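Local coordinates for protein BIFUNCTIONAL PROTEIN Proline utilization A (PutA) (Corynebacterium freiburgense, PDB 5UX5) that probably oxidises proline to glutamate in two steps, with an FAD-dependent proline dehydrogenase module and an NAD-dependent aldehyde dehydrogenase module joined in one chain, at residues S592-P597 and A721-S726; E691-N696 and T817-G822; V868-I873 and Q885-W890; A564-R569 and G902-V907. One frame throughout, in Å; residues are numbered along the deposited sequence.

Contact 1: S592-P597 and A721-S726. With NAD (nicotinamide-adenine-dinucleotide), chain F; SO4 (sulfate ion), chain G.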
# COMPACT_ATOMS: atom_id res chain seq x y z
N SER A 592 9.61 -10.30 20.49
CA SER A 592 9.38 -9.72 19.17
C SER A 592 10.44 -10.17 18.17
O SER A 592 11.52 -10.66 18.55
CB SER A 592 9.39 -8.19 19.29
OG SER A 592 10.64 -7.73 19.78
N PRO A 593 10.15 -10.08 16.86
CA PRO A 593 11.13 -10.53 15.85
C PRO A 593 11.97 -9.38 15.33
O PRO A 593 11.90 -8.28 15.90
CB PRO A 593 10.24 -11.11 14.76
CG PRO A 593 9.00 -10.20 14.82
CD PRO A 593 8.86 -9.73 16.26
N TRP A 594 12.73 -9.62 14.25
CA TRP A 594 13.61 -8.60 13.68
C TRP A 594 13.06 -7.96 12.40
O TRP A 594 13.42 -6.82 12.12
CB TRP A 594 15.00 -9.17 13.37
CG TRP A 594 14.94 -10.45 12.64
CD1 TRP A 594 15.10 -11.68 13.17
CD2 TRP A 594 14.68 -10.64 11.25
NE1 TRP A 594 14.97 -12.64 12.20
CE2 TRP A 594 14.70 -12.03 11.01
CE3 TRP A 594 14.45 -9.78 10.17
CZ2 TRP A 594 14.47 -12.58 9.75
CZ3 TRP A 594 14.21 -10.32 8.92
CH2 TRP A 594 14.23 -11.72 8.72
N ASN A 595 12.12 -8.59 11.70
CA ASN A 595 11.70 -8.09 10.40
C ASN A 595 10.82 -6.86 10.51
O ASN A 595 10.76 -6.05 9.58
CB ASN A 595 10.99 -9.20 9.62
CG ASN A 595 9.69 -9.62 10.26
OD1 ASN A 595 9.46 -9.36 11.44
ND2 ASN A 595 8.81 -10.25 9.48
N PHE A 596 10.09 -6.72 11.61
CA PHE A 596 9.31 -5.53 11.92
C PHE A 596 9.71 -5.05 13.30
O PHE A 596 8.95 -5.16 14.26
CB PHE A 596 7.81 -5.82 11.87
CG PHE A 596 7.28 -6.00 10.49
CD1 PHE A 596 6.90 -4.90 9.75
CD2 PHE A 596 7.18 -7.27 9.94
CE1 PHE A 596 6.41 -5.04 8.48
CE2 PHE A 596 6.69 -7.43 8.67
CZ PHE A 596 6.29 -6.30 7.93
N PRO A 597 10.91 -4.46 13.43
CA PRO A 597 11.50 -4.25 14.76
C PRO A 597 10.98 -3.06 15.54
O PRO A 597 11.45 -2.86 16.66
CB PRO A 597 12.98 -4.06 14.43
CG PRO A 597 12.92 -3.38 13.12
CD PRO A 597 11.82 -4.05 12.35
N ALA A 721 12.75 -7.85 0.98
CA ALA A 721 13.43 -9.04 0.45
C ALA A 721 12.65 -10.33 0.72
O ALA A 721 13.25 -11.40 0.83
CB ALA A 721 14.85 -9.15 1.00
N GLY A 722 11.33 -10.26 0.81
CA GLY A 722 10.50 -11.40 1.15
C GLY A 722 10.49 -11.80 2.61
O GLY A 722 10.02 -12.90 2.94
N GLN A 723 11.00 -10.95 3.51
CA GLN A 723 11.18 -11.31 4.92
C GLN A 723 9.95 -10.91 5.73
O GLN A 723 10.03 -10.21 6.74
CB GLN A 723 12.45 -10.66 5.48
CG GLN A 723 13.77 -11.00 4.73
CD GLN A 723 14.98 -10.26 5.29
OE1 GLN A 723 15.84 -10.83 5.94
NE2 GLN A 723 15.05 -8.96 5.02
N LYS A 724 8.80 -11.40 5.29
CA LYS A 724 7.54 -11.04 5.91
C LYS A 724 6.71 -12.29 6.11
O LYS A 724 6.63 -13.15 5.22
CB LYS A 724 6.78 -10.02 5.05
CG LYS A 724 7.36 -8.60 5.08
CD LYS A 724 6.62 -7.73 4.11
CE LYS A 724 7.08 -6.29 4.10
NZ LYS A 724 6.60 -5.66 2.83
N CYS A 725 6.08 -12.39 7.29
CA CYS A 725 5.08 -13.43 7.51
C CYS A 725 4.02 -13.43 6.41
O CYS A 725 3.48 -14.47 6.05
CB CYS A 725 4.44 -13.23 8.88
SG CYS A 725 5.59 -13.30 10.26
N SER A 726 3.75 -12.27 5.82
CA SER A 726 2.70 -12.12 4.82
C SER A 726 3.19 -12.19 3.38
O SER A 726 2.36 -12.11 2.47
CB SER A 726 1.99 -10.80 5.06
OG SER A 726 2.96 -9.79 5.11
PA NAD F . 12.44 -16.91 16.89
O1A NAD F . 11.05 -17.60 16.68
O2A NAD F . 13.54 -17.99 17.16
O5B NAD F . 12.39 -15.97 18.15
C5B NAD F . 11.66 -14.77 18.20
C4B NAD F . 11.81 -14.12 19.57
O4B NAD F . 11.80 -15.05 20.66
C3B NAD F . 13.06 -13.30 19.66
O3B NAD F . 12.91 -12.22 20.51
C2B NAD F . 13.96 -14.34 20.19
O2B NAD F . 15.19 -13.88 20.63
C1B NAD F . 13.09 -14.97 21.23
N9A NAD F . 13.59 -16.27 21.66
C8A NAD F . 13.73 -17.41 20.89
N7A NAD F . 14.23 -18.41 21.64
C5A NAD F . 14.42 -17.97 22.95
C6A NAD F . 14.88 -18.55 24.13
N6A NAD F . 15.31 -19.93 24.20
N1A NAD F . 14.93 -17.82 25.26
C2A NAD F . 14.55 -16.52 25.27
N3A NAD F . 14.09 -15.91 24.14
C4A NAD F . 14.02 -16.61 22.99
O3 NAD F . 12.69 -16.02 15.58
PN NAD F . 14.07 -15.74 14.78
O1N NAD F . 15.25 -16.55 15.26
O2N NAD F . 14.48 -14.33 15.08
O5D NAD F . 13.72 -16.02 13.24
C5D NAD F . 13.28 -17.32 12.89
C4D NAD F . 12.28 -17.43 11.73
O4D NAD F . 11.04 -16.80 11.93
C3D NAD F . 12.70 -16.91 10.40
O3D NAD F . 13.77 -17.57 9.82
C2D NAD F . 11.45 -17.21 9.67
O2D NAD F . 11.56 -18.45 9.07
C1D NAD F . 10.37 -17.12 10.73
S SO4 G . 2.07 -7.03 7.10
O1 SO4 G . 2.84 -6.03 6.35
O2 SO4 G . 0.81 -7.16 6.38
O3 SO4 G . 1.90 -6.64 8.52
O4 SO4 G . 2.81 -8.28 7.09
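Asn-595 reaches from one loop to the other and donates from ND2 to the carbonyl oxygen of Gln-723 (3.0 Å, N-H...O angle 156°). Its CG sits between the backbone N and the carbonyl carbon (chi1 65°), which turns the amide toward the 721-726 loop, and the accepting oxygen lies almost exactly in the amide plane. That oxygen belongs to the centre of an inverse gamma turn. On one flank the extended side chain of Gln-723 runs at about a right angle to the Trp-594 indole, its amide plane tilted 49° to the ring, with OE1 3.3 Å from CH2 of Trp-594. Polar partners for this amide lie beyond the loops: OE1 accepts from Ile-767 N and NE2 donates to His-720 O. At the far end of the same indole, O2N of NAD comes in at the edge, 3.3 Å from CD1 of Trp-594, while the NAD O3B hydroxyl donates to Ser-592 O at 2.9 Å. On the other flank Phe-596 crosses the Lys-724 chain, its CZ 3.8 Å from Lys-724 CG, and the lysine carries on to a salt bridge with Glu-552. The Pro-Trp-Asn-Phe-Pro and Gly-Gln-Lys-Cys-Ser sequences mark this as the aldehyde dehydrogenase active site, where in relatives such an asparagine amide helps form the oxyanion hole beside the nucleophilic cysteine, whose counterpart here is probably Cys-725.

Contact 2: E691-N696 and T817-G822. With NAD (nicotinamide-adenine-dinucleotide), chain F.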
# COMPACT_ATOMS: atom_id res chain seq x y z
N GLU A 691 1.94 -15.20 16.58
CA GLU A 691 1.86 -15.08 15.13
C GLU A 691 3.14 -15.69 14.57
O GLU A 691 4.24 -15.32 15.00
CB GLU A 691 1.66 -13.61 14.73
N THR A 692 3.01 -16.68 13.69
CA THR A 692 4.12 -17.60 13.37
C THR A 692 4.23 -17.89 11.87
O THR A 692 4.22 -19.04 11.44
CB THR A 692 3.97 -18.93 14.11
OG1 THR A 692 2.74 -19.58 13.74
CG2 THR A 692 3.99 -18.75 15.62
N SER A 693 4.37 -16.83 11.07
CA SER A 693 4.74 -16.93 9.65
C SER A 693 3.65 -17.56 8.79
O SER A 693 2.65 -18.07 9.31
CB SER A 693 6.06 -17.70 9.51
OG SER A 693 6.51 -17.76 8.17
N GLY A 694 3.83 -17.55 7.47
CA GLY A 694 2.83 -18.05 6.55
C GLY A 694 3.46 -18.37 5.22
O GLY A 694 4.60 -17.97 4.93
N LYS A 695 2.74 -19.16 4.43
CA LYS A 695 3.11 -19.58 3.08
C LYS A 695 1.98 -19.12 2.16
O LYS A 695 1.04 -19.86 1.86
CB LYS A 695 3.32 -21.12 2.99
CG LYS A 695 3.99 -21.58 1.67
CD LYS A 695 5.38 -20.96 1.55
CE LYS A 695 6.04 -21.21 0.22
NZ LYS A 695 7.44 -20.69 0.25
N ASN A 696 2.11 -17.91 1.65
CA ASN A 696 1.00 -17.16 1.11
C ASN A 696 1.08 -17.10 -0.41
O ASN A 696 2.16 -16.98 -0.98
CB ASN A 696 1.01 -15.75 1.69
CG ASN A 696 1.17 -15.78 3.18
OD1 ASN A 696 0.31 -16.32 3.88
ND2 ASN A 696 2.27 -15.23 3.68
N THR A 817 5.36 -26.00 0.50
CA THR A 817 4.97 -26.20 1.90
C THR A 817 6.02 -25.72 2.90
O THR A 817 5.94 -26.08 4.08
CB THR A 817 4.64 -27.69 2.16
OG1 THR A 817 5.81 -28.50 2.07
CG2 THR A 817 3.67 -28.21 1.12
N HIS A 818 7.00 -24.92 2.47
CA HIS A 818 8.07 -24.44 3.35
C HIS A 818 8.29 -22.95 3.12
O HIS A 818 8.68 -22.55 2.02
CB HIS A 818 9.37 -25.19 3.09
CG HIS A 818 9.32 -26.61 3.55
ND1 HIS A 818 8.63 -27.59 2.86
CD2 HIS A 818 9.84 -27.22 4.64
CE1 HIS A 818 8.74 -28.74 3.50
NE2 HIS A 818 9.47 -28.54 4.59
N GLU A 819 8.06 -22.13 4.15
CA GLU A 819 8.30 -20.70 4.05
C GLU A 819 9.79 -20.45 4.19
O GLU A 819 10.38 -20.79 5.22
CB GLU A 819 7.51 -19.92 5.10
CG GLU A 819 7.39 -20.56 6.50
CD GLU A 819 8.46 -20.12 7.50
OE1 GLU A 819 8.82 -18.93 7.48
OE2 GLU A 819 8.93 -20.96 8.30
N CYS A 820 10.41 -19.89 3.13
CA CYS A 820 11.84 -19.58 3.15
C CYS A 820 12.17 -18.20 3.71
O CYS A 820 13.31 -17.98 4.12
CB CYS A 820 12.43 -19.70 1.76
SG CYS A 820 12.35 -21.35 1.18
N PHE A 821 11.21 -17.28 3.77
CA PHE A 821 11.47 -15.97 4.36
C PHE A 821 12.61 -15.25 3.65
O PHE A 821 13.54 -14.73 4.27
CB PHE A 821 11.76 -16.11 5.86
CG PHE A 821 10.97 -15.18 6.72
CD1 PHE A 821 9.60 -15.39 6.90
CD2 PHE A 821 11.57 -14.11 7.36
CE1 PHE A 821 8.83 -14.53 7.70
CE2 PHE A 821 10.81 -13.26 8.16
CZ PHE A 821 9.43 -13.48 8.32
N GLY A 822 12.53 -15.21 2.33
CA GLY A 822 13.54 -14.59 1.52
C GLY A 822 13.03 -14.20 0.14
O GLY A 822 11.84 -14.29 -0.15
PA NAD F . 12.44 -16.91 16.89
O1A NAD F . 11.05 -17.60 16.68
O2A NAD F . 13.54 -17.99 17.16
O5B NAD F . 12.39 -15.97 18.15
C5B NAD F . 11.66 -14.77 18.20
C4B NAD F . 11.81 -14.12 19.57
O4B NAD F . 11.80 -15.05 20.66
C3B NAD F . 13.06 -13.30 19.66
O3B NAD F . 12.91 -12.22 20.51
C2B NAD F . 13.96 -14.34 20.19
O2B NAD F . 15.19 -13.88 20.63
C1B NAD F . 13.09 -14.97 21.23
N9A NAD F . 13.59 -16.27 21.66
C8A NAD F . 13.73 -17.41 20.89
N7A NAD F . 14.23 -18.41 21.64
C5A NAD F . 14.42 -17.97 22.95
C6A NAD F . 14.88 -18.55 24.13
N6A NAD F . 15.31 -19.93 24.20
N1A NAD F . 14.93 -17.82 25.26
C2A NAD F . 14.55 -16.52 25.27
N3A NAD F . 14.09 -15.91 24.14
C4A NAD F . 14.02 -16.61 22.99
O3 NAD F . 12.69 -16.02 15.58
PN NAD F . 14.07 -15.74 14.78
O1N NAD F . 15.25 -16.55 15.26
O2N NAD F . 14.48 -14.33 15.08
O5D NAD F . 13.72 -16.02 13.24
C5D NAD F . 13.28 -17.32 12.89
C4D NAD F . 12.28 -17.43 11.73
O4D NAD F . 11.04 -16.80 11.93
C3D NAD F . 12.70 -16.91 10.40
O3D NAD F . 13.77 -17.57 9.82
C2D NAD F . 11.45 -17.21 9.67
O2D NAD F . 11.56 -18.45 9.07
C1D NAD F . 10.37 -17.12 10.73
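Glu-819 accepts a hydrogen bond from Ser-693, OG to OE1 at 2.7 Å, and the same OE1 takes a second from the O2D ribose hydroxyl of NAD at 3.2 Å. The glutamate opens a Glu-Cys-Phe-Gly-Pro sequence, the Glu-x-Phe-Gly-Pro motif of aldehyde dehydrogenases, whose glutamate typically holds the nicotinamide ribose. Ser-693 meets OE1 from above the carboxylate plane, with OG anti to the backbone N (chi1 -177°), the position that points it at the acid. One serine hydroxyl and one cofactor hydroxyl thus grip a single carboxylate oxygen, with the serine acting as a second-shell residue that should steady it. A second link comes from Lys-695, whose NZ donates to His-818 O at 2.9 Å from above the carbonyl plane. Ser-729, on strand 728-734, also accepts from this ammonium, and Phe-815 of the motif loop gives it a cation-pi contact. Packing fills in between: the lysine CD lies 3.9 Å from Glu-819 CA, and Gly-694 O rests 3.5 Å from Glu-819 CB. Further out, the Phe-821 ring carries the ribose over one face, NAD C2D standing 3.6 Å from Phe-821 CG, displaced from the ring centre toward the rim.

Contact 3: V868-I873 and Q885-W890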
# COMPACT_ATOMS: atom_id res chain seq x y z
N VAL A 868 -7.71 -18.25 4.72
CA VAL A 868 -6.65 -17.38 5.22
C VAL A 868 -7.27 -16.34 6.16
O VAL A 868 -8.44 -15.98 6.04
CB VAL A 868 -5.90 -16.64 4.09
CG1 VAL A 868 -5.29 -17.63 3.14
CG2 VAL A 868 -6.84 -15.67 3.37
N GLY A 869 -6.46 -15.84 7.08
CA GLY A 869 -7.00 -14.85 7.98
C GLY A 869 -7.15 -13.51 7.30
O GLY A 869 -8.14 -12.81 7.53
N ASN A 870 -6.20 -13.16 6.43
CA ASN A 870 -6.19 -11.89 5.70
C ASN A 870 -6.30 -12.18 4.20
O ASN A 870 -5.35 -12.65 3.57
CB ASN A 870 -4.93 -11.08 6.02
CG ASN A 870 -5.02 -10.31 7.35
OD1 ASN A 870 -4.89 -10.89 8.42
ND2 ASN A 870 -5.23 -9.02 7.27
N ALA A 871 -7.49 -11.93 3.65
CA ALA A 871 -7.77 -12.04 2.22
C ALA A 871 -7.77 -10.66 1.55
O ALA A 871 -8.20 -9.66 2.13
CB ALA A 871 -9.11 -12.73 2.01
N TYR A 872 -7.23 -10.60 0.33
CA TYR A 872 -7.13 -9.36 -0.45
C TYR A 872 -7.60 -9.66 -1.85
O TYR A 872 -7.37 -10.75 -2.38
CB TYR A 872 -5.70 -8.79 -0.50
CG TYR A 872 -5.11 -8.48 0.86
CD1 TYR A 872 -4.48 -9.47 1.58
CD2 TYR A 872 -5.17 -7.19 1.41
CE1 TYR A 872 -3.94 -9.21 2.80
CE2 TYR A 872 -4.61 -6.93 2.66
CZ TYR A 872 -4.01 -7.97 3.35
OH TYR A 872 -3.41 -7.81 4.58
N ILE A 873 -8.26 -8.69 -2.47
CA ILE A 873 -8.81 -8.89 -3.79
C ILE A 873 -8.30 -7.78 -4.69
O ILE A 873 -8.51 -6.60 -4.41
CB ILE A 873 -10.35 -8.96 -3.73
CG1 ILE A 873 -10.71 -10.27 -3.03
CG2 ILE A 873 -10.96 -8.87 -5.10
CD1 ILE A 873 -11.99 -10.26 -2.26
N GLN A 885 -7.18 -3.50 8.05
CA GLN A 885 -6.96 -4.94 7.87
C GLN A 885 -6.34 -5.45 9.17
O GLN A 885 -5.11 -5.48 9.32
CB GLN A 885 -6.05 -5.23 6.67
CG GLN A 885 -6.54 -4.64 5.36
CD GLN A 885 -5.89 -3.30 5.07
OE1 GLN A 885 -4.81 -3.00 5.60
NE2 GLN A 885 -6.56 -2.46 4.26
N PRO A 886 -7.17 -5.76 10.16
CA PRO A 886 -6.67 -6.45 11.35
C PRO A 886 -5.92 -7.71 10.94
O PRO A 886 -6.34 -8.44 10.03
CB PRO A 886 -7.94 -6.78 12.12
CG PRO A 886 -8.94 -5.77 11.62
CD PRO A 886 -8.62 -5.51 10.22
N PHE A 887 -4.79 -7.97 11.58
CA PHE A 887 -3.84 -8.94 11.05
C PHE A 887 -3.73 -10.17 11.97
O PHE A 887 -3.61 -10.03 13.20
CB PHE A 887 -2.48 -8.28 10.86
CG PHE A 887 -1.49 -9.12 10.10
CD1 PHE A 887 -1.55 -9.18 8.73
CD2 PHE A 887 -0.53 -9.87 10.77
CE1 PHE A 887 -0.65 -9.97 8.02
CE2 PHE A 887 0.36 -10.66 10.08
CZ PHE A 887 0.31 -10.71 8.69
N GLY A 888 -3.78 -11.37 11.36
CA GLY A 888 -3.65 -12.61 12.08
C GLY A 888 -4.09 -13.81 11.26
O GLY A 888 -4.94 -13.66 10.38
N GLY A 889 -3.53 -14.99 11.51
CA GLY A 889 -3.70 -16.12 10.63
C GLY A 889 -4.48 -17.29 11.23
O GLY A 889 -4.78 -17.32 12.42
N TRP A 890 -4.75 -18.27 10.38
CA TRP A 890 -5.33 -19.54 10.76
C TRP A 890 -4.25 -20.62 10.67
O TRP A 890 -3.13 -20.38 10.22
CB TRP A 890 -6.51 -19.86 9.84
CG TRP A 890 -7.62 -18.83 9.84
CD1 TRP A 890 -7.75 -17.78 10.68
CD2 TRP A 890 -8.79 -18.79 8.97
NE1 TRP A 890 -8.91 -17.06 10.39
CE2 TRP A 890 -9.55 -17.67 9.35
CE3 TRP A 890 -9.23 -19.58 7.91
CZ2 TRP A 890 -10.73 -17.32 8.71
CZ3 TRP A 890 -10.41 -19.24 7.28
CH2 TRP A 890 -11.15 -18.12 7.69
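Asn-870 uses both ends of its amide on the loop that returns past its strand. Its CG is anti to the carbonyl carbon (chi1 -80°), which sets the amide against that loop. OD1 accepts from Gly-888 N at 3.2 Å, with the donor only modestly tilted from the plane of the amide carbonyl and an N-H...O angle of 156°. ND2 donates to Pro-886 O at 3.0 Å, a more bent bond (139°) that arrives from above the plane of that carbonyl. The two bonds straddle Phe-887, whose backbone is thereby clamped by one side chain. Lys-900 NZ donates to Asn-870 OD1 and Gly-869 O, and weakly to Pro-886 O. Gln-885 turns its CG against the Tyr-872 ring, 4.0 Å from CE2, while its amide is satisfied further off: OE1 by Ile-881 N, NE2 by Asn-967 OD1. At the other end Trp-890 lies with one face over the Val-868 to Gly-869 backbone. Gly-869 CA makes a CH-pi contact there and also points a CA-H at Gly-888 O. The indole NE1 donates to Glu-1058 O, on strand 1056-1064 beside strand 870-873. The side chain of Phe-887 comes within about 4 Å of a sulfate, probably from the crystallisation liquor, that Gly-879 and Ala-880 hold through their backbone N-H groups, consistent with the loop that anchors the substrate carboxylate in related enzymes. OD1 has two donors, Gly-888 N and Lys-900 NZ; the lysine charge would polarise the amide and probably make ND2 a stronger donor to Pro-886 O.

Contact 4: A564-R569 and G902-V907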
# COMPACT_ATOMS: atom_id res chain seq x y z
N ALA A 564 -0.86 2.34 19.25
CA ALA A 564 -1.09 3.07 20.49
C ALA A 564 -2.47 3.71 20.51
O ALA A 564 -3.20 3.61 21.50
CB ALA A 564 -0.01 4.13 20.69
N ARG A 565 -2.87 4.36 19.41
CA ARG A 565 -4.18 5.02 19.39
C ARG A 565 -5.32 4.02 19.32
O ARG A 565 -6.31 4.15 20.06
CB ARG A 565 -4.25 5.99 18.21
CG ARG A 565 -3.34 7.18 18.36
CD ARG A 565 -3.85 8.41 17.62
NE ARG A 565 -2.72 9.10 17.01
CZ ARG A 565 -1.90 9.92 17.64
NH1 ARG A 565 -0.87 10.44 16.98
NH2 ARG A 565 -2.11 10.23 18.93
N TYR A 566 -5.19 2.99 18.49
CA TYR A 566 -6.25 1.99 18.37
C TYR A 566 -6.46 1.25 19.70
O TYR A 566 -7.60 1.12 20.16
CB TYR A 566 -5.91 1.00 17.27
CG TYR A 566 -7.02 0.02 17.01
CD1 TYR A 566 -8.19 0.44 16.44
CD2 TYR A 566 -6.89 -1.34 17.31
CE1 TYR A 566 -9.22 -0.42 16.18
CE2 TYR A 566 -7.95 -2.24 17.04
CZ TYR A 566 -9.11 -1.76 16.48
OH TYR A 566 -10.20 -2.57 16.18
N TYR A 567 -5.38 0.75 20.32
CA TYR A 567 -5.57 -0.01 21.55
C TYR A 567 -6.00 0.88 22.69
O TYR A 567 -6.65 0.41 23.63
CB TYR A 567 -4.30 -0.80 21.93
CG TYR A 567 -3.94 -1.92 20.94
CD1 TYR A 567 -4.91 -2.63 20.25
CD2 TYR A 567 -2.60 -2.24 20.69
CE1 TYR A 567 -4.57 -3.64 19.34
CE2 TYR A 567 -2.26 -3.26 19.78
CZ TYR A 567 -3.25 -3.95 19.11
OH TYR A 567 -2.91 -4.95 18.20
N ALA A 568 -5.68 2.18 22.62
CA ALA A 568 -6.26 3.13 23.58
C ALA A 568 -7.79 3.16 23.47
O ALA A 568 -8.49 3.06 24.48
CB ALA A 568 -5.68 4.52 23.36
N ARG A 569 -8.32 3.31 22.25
CA ARG A 569 -9.76 3.25 22.06
C ARG A 569 -10.33 1.92 22.53
O ARG A 569 -11.39 1.89 23.16
CB ARG A 569 -10.13 3.48 20.59
CG ARG A 569 -10.57 4.89 20.21
CD ARG A 569 -10.82 5.00 18.68
NE ARG A 569 -11.27 3.72 18.10
CZ ARG A 569 -11.65 3.53 16.83
NH1 ARG A 569 -11.66 4.53 15.95
NH2 ARG A 569 -12.03 2.31 16.45
N GLY A 902 -4.42 -5.38 15.84
CA GLY A 902 -5.10 -4.32 15.13
C GLY A 902 -6.56 -4.57 14.85
O GLY A 902 -7.11 -3.95 13.95
N GLY A 903 -7.20 -5.47 15.61
CA GLY A 903 -8.63 -5.69 15.53
C GLY A 903 -9.23 -5.51 16.90
O GLY A 903 -8.51 -5.35 17.88
N PRO A 904 -10.56 -5.50 16.99
CA PRO A 904 -11.21 -5.08 18.24
C PRO A 904 -11.15 -6.07 19.39
O PRO A 904 -11.47 -5.67 20.52
CB PRO A 904 -12.66 -4.85 17.80
CG PRO A 904 -12.82 -5.75 16.64
CD PRO A 904 -11.53 -5.71 15.91
N ASN A 905 -10.72 -7.32 19.19
CA ASN A 905 -10.78 -8.32 20.25
C ASN A 905 -9.42 -8.61 20.86
O ASN A 905 -9.34 -9.43 21.79
CB ASN A 905 -11.36 -9.62 19.70
CG ASN A 905 -12.77 -9.46 19.28
OD1 ASN A 905 -13.57 -8.85 20.00
ND2 ASN A 905 -13.10 -9.97 18.11
N TYR A 906 -8.37 -7.94 20.38
CA TYR A 906 -7.00 -8.28 20.75
C TYR A 906 -6.70 -7.91 22.20
O TYR A 906 -6.26 -8.75 22.99
CB TYR A 906 -6.04 -7.57 19.78
CG TYR A 906 -4.62 -8.02 19.88
CD1 TYR A 906 -4.20 -9.18 19.24
CD2 TYR A 906 -3.69 -7.29 20.62
CE1 TYR A 906 -2.86 -9.61 19.35
CE2 TYR A 906 -2.36 -7.71 20.74
CZ TYR A 906 -1.96 -8.86 20.09
OH TYR A 906 -0.65 -9.27 20.20
N VAL A 907 -6.89 -6.65 22.57
CA VAL A 907 -6.70 -6.25 23.96
C VAL A 907 -7.47 -7.16 24.91
O VAL A 907 -6.94 -7.61 25.93
CB VAL A 907 -7.11 -4.78 24.14
CG1 VAL A 907 -7.25 -4.49 25.62
CG2 VAL A 907 -6.10 -3.85 23.46
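Tyr-567 leans off helix 550-574 onto the loop 902-907 that leads into strand 911-915, all within the Rossmann-type NAD-binding part of the aldehyde dehydrogenase module. Its CG is anti to the carbonyl carbon (chi1 -66°), which carries the ring out to the loop. Beginning at CB, the first neighbour is CG2 of Val-907, 3.9 Å away. The same methyl stays with CG and comes nearest at CD1, 3.6 Å from Val-907 CG2, the two side chains lying alongside and running opposite ways. Farther out CE1 is within 4.0 Å of both Gly-902 N and Tyr-906 CD2, and CZ lies 3.7 Å from that same CD2. The tip, OH, accepts a hydrogen bond from Gly-902 N at 2.8 Å and a nearly straight 160°, while standing over one face of the Tyr-906 ring. The two tyrosine rings are within 15° of parallel but so far slid apart that they hardly overlap. Ala-607 of helix 599-611 touches both tyrosines, so a second helix shares in the packing, and Phe-563 meets the Tyr-567 ring from one turn earlier. Next to it, Tyr-566 has CG anti to the backbone N and presents its ring edge to the Gly-903 to Pro-904 peptide, where its OH comes 3.4 Å from Pro-904 CD.

Overall arrangement
All four contacts lie in the aldehyde dehydrogenase module. Helix 550-574 and loop 902-907 of contact 4 bracket the others in sequence; contacts 1 and 2 interleave between them, and contact 3 follows both. Contacts 1 and 2, with centres about 10 Å apart, share NAD and touch directly: Asn-696 ND2 lies 2.8 Å from Cys-725 O, a probable hydrogen bond. Contact 3 meets contact 1 where Phe-887 packs on Ser-726, the centres of contacts 1 and 3 about 16 Å apart, and meets contact 4 where Pro-886 packs on Gly-902 and Gly-903. Contact 4 lies about 21 Å from contact 1, centre to centre. Contacts 4, 3, 1 and 2 therefore touch in that order, linking helix 550-574 to the NAD site.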